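Putative secreted protein (Streptomyces coelicolor A3, PDB 2QF9) is of unknown function but is probably a secreted, mainly helical DUF305 protein of the ferritin-like clan, forming a two-chain assembly. Local coordinates at residues Asp15-Ile29 / Met92-Leu104. Sequence-based numbering, arbitrary orientation.
Sequences DMSVHHQQAVEMSYI and MPGMATDAEMKKL. With EDO (1,2-ethanediol), chain C.
Helix segments 15-29 and 98-104 run in the same direction, axes 22° apart and 10.5 Å at closest approach, with Met26 and Met101 paired in CA register and a type II turn, Met92 to Met95, passing His19. Gln22, its CG anti to the backbone N (chi1 -165°), sets its amide against the Ala96 backbone: OE1 accepts from Ala96 N (2.8 Å) and NE2 donates to Ala96 O (2.9 Å), near the amide plane, both fairly straight (N-H...O at least 159°). An alanine here removes the amide, and the Ala96 backbone, without its two mates, would probably be held less firmly. His19 NE2 reaches the turn, donating to Pro93 O (2.8 Å) almost in line with the carbonyl bond but bent at the hydrogen. Met95, a selenomethionine, brings SE obliquely to this ring, 4.3 Å from its centroid, and CE against the Gln22 amide. Met101 is a knob among Gln22, Glu25, Met26 and Ile29, while Ile29 CG2 meets Leu104 CG at 3.8 Å. Thr97, N-cap of helix 98-106, forms a capping box with Glu100: OG1 accepts from Glu100 N, OE1 from Thr97 N. Helix 109-137 backs the contact, His123 meeting the His19 ring, while helix 37-63 packs against Ala23.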
loop_
_atom_site.group_PDB
_atom_site.type_symbol
_atom_site.label_atom_id
_atom_site.label_comp_id
_atom_site.label_asym_id
_atom_site.label_seq_id
_atom_site.Cartn_x
_atom_site.Cartn_y
_atom_site.Cartn_z
ATOM N N ASP A 15 1.273 10.053 -12.930
ATOM C CA ASP A 15 0.790 9.032 -13.863
ATOM C C ASP A 15 1.067 7.636 -13.335
ATOM O O ASP A 15 0.174 6.779 -13.328
ATOM C CB ASP A 15 1.441 9.211 -15.237
ATOM C CG ASP A 15 0.945 10.463 -15.985
ATOM O OD1 ASP A 15 -0.001 11.140 -15.536
ATOM O OD2 ASP A 15 1.507 10.732 -17.059
HETATM N N MSE A 16 2.286 7.403 -12.859
HETATM C CA MSE A 16 2.605 6.073 -12.368
HETATM C C MSE A 16 1.824 5.779 -11.080
HETATM O O MSE A 16 1.499 4.620 -10.815
HETATM C CB MSE A 16 4.124 5.876 -12.211
HETATM C CG MSE A 16 4.512 4.457 -11.930
HETATM SE SE MSE A 16 3.994 3.191 -13.368
HETATM C CE MSE A 16 5.612 3.362 -14.364
ATOM N N SER A 17 1.497 6.806 -10.281
ATOM C CA SER A 17 0.661 6.560 -9.093
ATOM C C SER A 17 -0.732 6.011 -9.463
ATOM O O SER A 17 -1.226 5.054 -8.840
ATOM C CB SER A 17 0.551 7.812 -8.222
ATOM O OG SER A 17 1.796 8.034 -7.582
ATOM N N VAL A 18 -1.355 6.611 -10.478
ATOM C CA VAL A 18 -2.644 6.117 -10.978
ATOM C C VAL A 18 -2.496 4.693 -11.553
ATOM O O VAL A 18 -3.350 3.836 -11.334
ATOM C CB VAL A 18 -3.250 7.092 -12.015
ATOM C CG1 VAL A 18 -4.526 6.509 -12.624
ATOM C CG2 VAL A 18 -3.552 8.453 -11.371
ATOM N N HIS A 19 -1.403 4.447 -12.278
ATOM C CA HIS A 19 -1.156 3.129 -12.878
ATOM C C HIS A 19 -1.026 2.060 -11.776
ATOM O O HIS A 19 -1.685 1.000 -11.821
ATOM C CB HIS A 19 0.119 3.199 -13.707
ATOM C CG HIS A 19 0.197 2.190 -14.819
ATOM N ND1 HIS A 19 0.855 0.989 -14.684
ATOM C CD2 HIS A 19 -0.228 2.245 -16.107
ATOM C CE1 HIS A 19 0.823 0.339 -15.838
ATOM N NE2 HIS A 19 0.162 1.071 -16.715
ATOM N N HIS A 20 -0.206 2.373 -10.769
ATOM C CA HIS A 20 0.010 1.498 -9.612
ATOM C C HIS A 20 -1.313 1.198 -8.889
ATOM O O HIS A 20 -1.596 0.041 -8.527
ATOM C CB HIS A 20 1.000 2.154 -8.641
ATOM C CG HIS A 20 2.438 1.864 -8.952
ATOM N ND1 HIS A 20 2.898 1.592 -10.230
ATOM C CD2 HIS A 20 3.520 1.806 -8.142
ATOM C CE1 HIS A 20 4.196 1.347 -10.179
ATOM N NE2 HIS A 20 4.600 1.487 -8.929
ATOM N N GLN A 21 -2.119 2.238 -8.686
ATOM C CA GLN A 21 -3.420 2.084 -8.040
ATOM C C GLN A 21 -4.255 0.963 -8.687
ATOM O O GLN A 21 -4.885 0.155 -7.985
ATOM C CB GLN A 21 -4.196 3.401 -8.111
ATOM C CG GLN A 21 -5.534 3.355 -7.410
ATOM C CD GLN A 21 -6.224 4.707 -7.438
ATOM O OE1 GLN A 21 -6.558 5.237 -8.510
ATOM N NE2 GLN A 21 -6.442 5.282 -6.250
ATOM N N GLN A 22 -4.276 0.932 -10.020
ATOM C CA GLN A 22 -5.039 -0.113 -10.697
ATOM C C GLN A 22 -4.450 -1.518 -10.484
ATOM O O GLN A 22 -5.206 -2.487 -10.334
ATOM C CB GLN A 22 -5.204 0.199 -12.177
ATOM C CG GLN A 22 -6.303 -0.688 -12.791
ATOM C CD GLN A 22 -6.407 -0.564 -14.285
ATOM O OE1 GLN A 22 -5.458 -0.845 -15.019
ATOM N NE2 GLN A 22 -7.579 -0.145 -14.748
ATOM N N ALA A 23 -3.119 -1.632 -10.481
ATOM C CA ALA A 23 -2.484 -2.936 -10.216
ATOM C C ALA A 23 -2.887 -3.449 -8.826
ATOM O O ALA A 23 -3.218 -4.635 -8.644
ATOM C CB ALA A 23 -0.989 -2.847 -10.302
ATOM N N VAL A 24 -2.817 -2.564 -7.837
ATOM C CA VAL A 24 -3.240 -2.904 -6.483
ATOM C C VAL A 24 -4.698 -3.420 -6.480
ATOM O O VAL A 24 -4.988 -4.478 -5.911
ATOM C CB VAL A 24 -3.039 -1.694 -5.512
ATOM C CG1 VAL A 24 -3.591 -2.036 -4.116
ATOM C CG2 VAL A 24 -1.537 -1.308 -5.470
ATOM N N GLU A 25 -5.601 -2.678 -7.119
ATOM C CA GLU A 25 -7.014 -3.062 -7.222
ATOM C C GLU A 25 -7.178 -4.436 -7.898
ATOM O O GLU A 25 -7.926 -5.291 -7.403
ATOM C CB GLU A 25 -7.803 -1.969 -7.967
ATOM C CG GLU A 25 -9.261 -2.302 -8.268
ATOM C CD GLU A 25 -10.158 -2.461 -7.023
ATOM O OE1 GLU A 25 -9.660 -2.368 -5.874
ATOM O OE2 GLU A 25 -11.379 -2.691 -7.217
HETATM N N MSE A 26 -6.492 -4.647 -9.026
HETATM C CA MSE A 26 -6.520 -5.952 -9.680
HETATM C C MSE A 26 -6.097 -7.080 -8.744
HETATM O O MSE A 26 -6.679 -8.169 -8.763
HETATM C CB MSE A 26 -5.605 -5.954 -10.890
HETATM C CG MSE A 26 -6.297 -5.620 -12.153
HETATM SE SE MSE A 26 -5.219 -6.384 -13.563
HETATM C CE MSE A 26 -3.584 -5.397 -13.264
ATOM N N SER A 27 -5.074 -6.821 -7.933
ATOM C CA SER A 27 -4.561 -7.790 -6.954
ATOM C C SER A 27 -5.570 -8.129 -5.863
ATOM O O SER A 27 -5.734 -9.309 -5.510
ATOM C CB SER A 27 -3.218 -7.306 -6.375
ATOM O OG SER A 27 -2.277 -7.202 -7.454
ATOM N N TYR A 28 -6.272 -7.109 -5.353
ATOM C CA TYR A 28 -7.356 -7.335 -4.403
ATOM C C TYR A 28 -8.457 -8.199 -5.017
ATOM O O TYR A 28 -8.971 -9.100 -4.361
ATOM C CB TYR A 28 -7.960 -6.009 -3.914
ATOM C CG TYR A 28 -7.267 -5.521 -2.667
ATOM C CD1 TYR A 28 -6.202 -4.605 -2.741
ATOM C CD2 TYR A 28 -7.628 -6.029 -1.411
ATOM C CE1 TYR A 28 -5.543 -4.177 -1.574
ATOM C CE2 TYR A 28 -6.965 -5.591 -0.226
ATOM C CZ TYR A 28 -5.924 -4.690 -0.330
ATOM O OH TYR A 28 -5.275 -4.265 0.813
ATOM N N ILE A 29 -8.798 -7.923 -6.275
ATOM C CA ILE A 29 -9.883 -8.641 -6.937
ATOM C C ILE A 29 -9.519 -10.121 -7.137
ATOM O O ILE A 29 -10.287 -11.015 -6.731
ATOM C CB ILE A 29 -10.291 -7.982 -8.290
ATOM C CG1 ILE A 29 -10.867 -6.566 -8.069
ATOM C CG2 ILE A 29 -11.326 -8.859 -9.008
ATOM C CD1 ILE A 29 -10.941 -5.759 -9.379
HETATM N N MSE A 92 -3.696 5.319 -20.471
HETATM C CA MSE A 92 -2.253 5.156 -20.350
HETATM C C MSE A 92 -1.814 3.757 -20.775
HETATM O O MSE A 92 -2.598 2.803 -20.643
HETATM C CB MSE A 92 -1.817 5.363 -18.896
HETATM C CG MSE A 92 -1.643 6.774 -18.475
HETATM SE SE MSE A 92 -1.117 6.684 -16.581
HETATM C CE MSE A 92 -2.889 6.642 -15.768
ATOM N N PRO A 93 -0.559 3.623 -21.260
ATOM C CA PRO A 93 -0.069 2.315 -21.701
ATOM C C PRO A 93 -0.340 1.188 -20.670
ATOM O O PRO A 93 -0.005 1.337 -19.494
ATOM C CB PRO A 93 1.447 2.551 -21.870
ATOM C CG PRO A 93 1.565 4.007 -22.202
ATOM C CD PRO A 93 0.448 4.694 -21.468
ATOM N N GLY A 94 -0.956 0.094 -21.119
ATOM C CA GLY A 94 -1.163 -1.090 -20.280
ATOM C C GLY A 94 -2.306 -1.032 -19.278
ATOM O O GLY A 94 -2.608 -2.047 -18.630
HETATM N N MSE A 95 -2.950 0.138 -19.150
HETATM C CA MSE A 95 -4.110 0.272 -18.253
HETATM C C MSE A 95 -5.233 -0.654 -18.694
HETATM O O MSE A 95 -5.532 -0.764 -19.895
HETATM C CB MSE A 95 -4.664 1.705 -18.203
HETATM C CG MSE A 95 -3.795 2.701 -17.512
HETATM SE SE MSE A 95 -3.780 2.348 -15.598
HETATM C CE MSE A 95 -5.526 2.854 -15.026
ATOM N N ALA A 96 -5.847 -1.333 -17.733
ATOM C CA ALA A 96 -7.023 -2.171 -18.029
ATOM C C ALA A 96 -8.269 -1.298 -18.188
ATOM O O ALA A 96 -8.410 -0.260 -17.543
ATOM C CB ALA A 96 -7.237 -3.236 -16.929
ATOM N N THR A 97 -9.170 -1.707 -19.078
ATOM C CA THR A 97 -10.429 -0.968 -19.224
ATOM C C THR A 97 -11.393 -1.313 -18.078
ATOM O O THR A 97 -11.265 -2.355 -17.412
ATOM C CB THR A 97 -11.123 -1.335 -20.542
ATOM O OG1 THR A 97 -11.618 -2.685 -20.435
ATOM C CG2 THR A 97 -10.142 -1.199 -21.705
ATOM N N ASP A 98 -12.388 -0.447 -17.868
ATOM C CA ASP A 98 -13.429 -0.735 -16.889
ATOM C C ASP A 98 -14.080 -2.088 -17.137
ATOM O O ASP A 98 -14.383 -2.811 -16.185
ATOM C CB ASP A 98 -14.488 0.373 -16.883
ATOM C CG ASP A 98 -13.952 1.694 -16.340
ATOM O OD1 ASP A 98 -13.010 1.676 -15.515
ATOM O OD2 ASP A 98 -14.461 2.750 -16.759
ATOM N N ALA A 99 -14.292 -2.432 -18.415
ATOM C CA ALA A 99 -14.948 -3.708 -18.767
ATOM C C ALA A 99 -14.061 -4.906 -18.390
ATOM O O ALA A 99 -14.554 -5.956 -17.972
ATOM C CB ALA A 99 -15.295 -3.751 -20.272
ATOM N N GLU A 100 -12.756 -4.735 -18.574
ATOM C CA GLU A 100 -11.777 -5.776 -18.194
ATOM C C GLU A 100 -11.767 -5.977 -16.675
ATOM O O GLU A 100 -11.724 -7.109 -16.171
ATOM C CB GLU A 100 -10.381 -5.380 -18.699
ATOM C CG GLU A 100 -10.231 -5.641 -20.208
ATOM C CD GLU A 100 -8.931 -5.114 -20.799
ATOM O OE1 GLU A 100 -8.318 -4.182 -20.240
ATOM O OE2 GLU A 100 -8.541 -5.636 -21.863
HETATM N N MSE A 101 -11.796 -4.871 -15.935
HETATM C CA MSE A 101 -11.838 -4.947 -14.461
HETATM C C MSE A 101 -13.121 -5.631 -13.979
HETATM O O MSE A 101 -13.085 -6.449 -13.064
HETATM C CB MSE A 101 -11.698 -3.559 -13.832
HETATM C CG MSE A 101 -10.391 -2.860 -14.157
HETATM SE SE MSE A 101 -8.825 -3.778 -13.381
HETATM C CE MSE A 101 -9.067 -3.188 -11.513
ATOM N N LYS A 102 -14.245 -5.300 -14.603
ATOM C CA LYS A 102 -15.511 -5.951 -14.295
ATOM C C LYS A 102 -15.441 -7.457 -14.586
ATOM O O LYS A 102 -15.856 -8.271 -13.751
ATOM C CB LYS A 102 -16.650 -5.311 -15.086
ATOM C CG LYS A 102 -18.004 -5.999 -14.863
ATOM C CD LYS A 102 -19.090 -5.408 -15.757
ATOM C CE LYS A 102 -20.452 -5.925 -15.325
ATOM N NZ LYS A 102 -20.596 -7.350 -15.711
ATOM N N LYS A 103 -14.909 -7.815 -15.760
ATOM C CA LYS A 103 -14.838 -9.210 -16.176
ATOM C C LYS A 103 -14.032 -10.000 -15.158
ATOM O O LYS A 103 -14.456 -11.074 -14.730
ATOM C CB LYS A 103 -14.233 -9.356 -17.578
ATOM C CG LYS A 103 -14.181 -10.785 -18.057
ATOM C CD LYS A 103 -13.654 -10.855 -19.478
ATOM C CE LYS A 103 -12.946 -12.184 -19.740
ATOM N NZ LYS A 103 -13.871 -13.341 -19.772
ATOM N N LEU A 104 -12.888 -9.449 -14.743
ATOM C CA LEU A 104 -12.022 -10.124 -13.770
ATOM C C LEU A 104 -12.797 -10.532 -12.516
ATOM O O LEU A 104 -12.656 -11.661 -12.018
ATOM C CB LEU A 104 -10.825 -9.227 -13.377
ATOM C CG LEU A 104 -9.844 -9.826 -12.360
ATOM C CD1 LEU A 104 -9.185 -11.096 -12.892
ATOM C CD2 LEU A 104 -8.795 -8.791 -12.002
HETATM C C1 EDO C . -2.170 -2.444 0.956
HETATM O O1 EDO C . -3.443 -2.515 0.331
HETATM C C2 EDO C . -1.117 -2.811 -0.082
HETATM O O2 EDO C . -0.899 -4.211 -0.040
#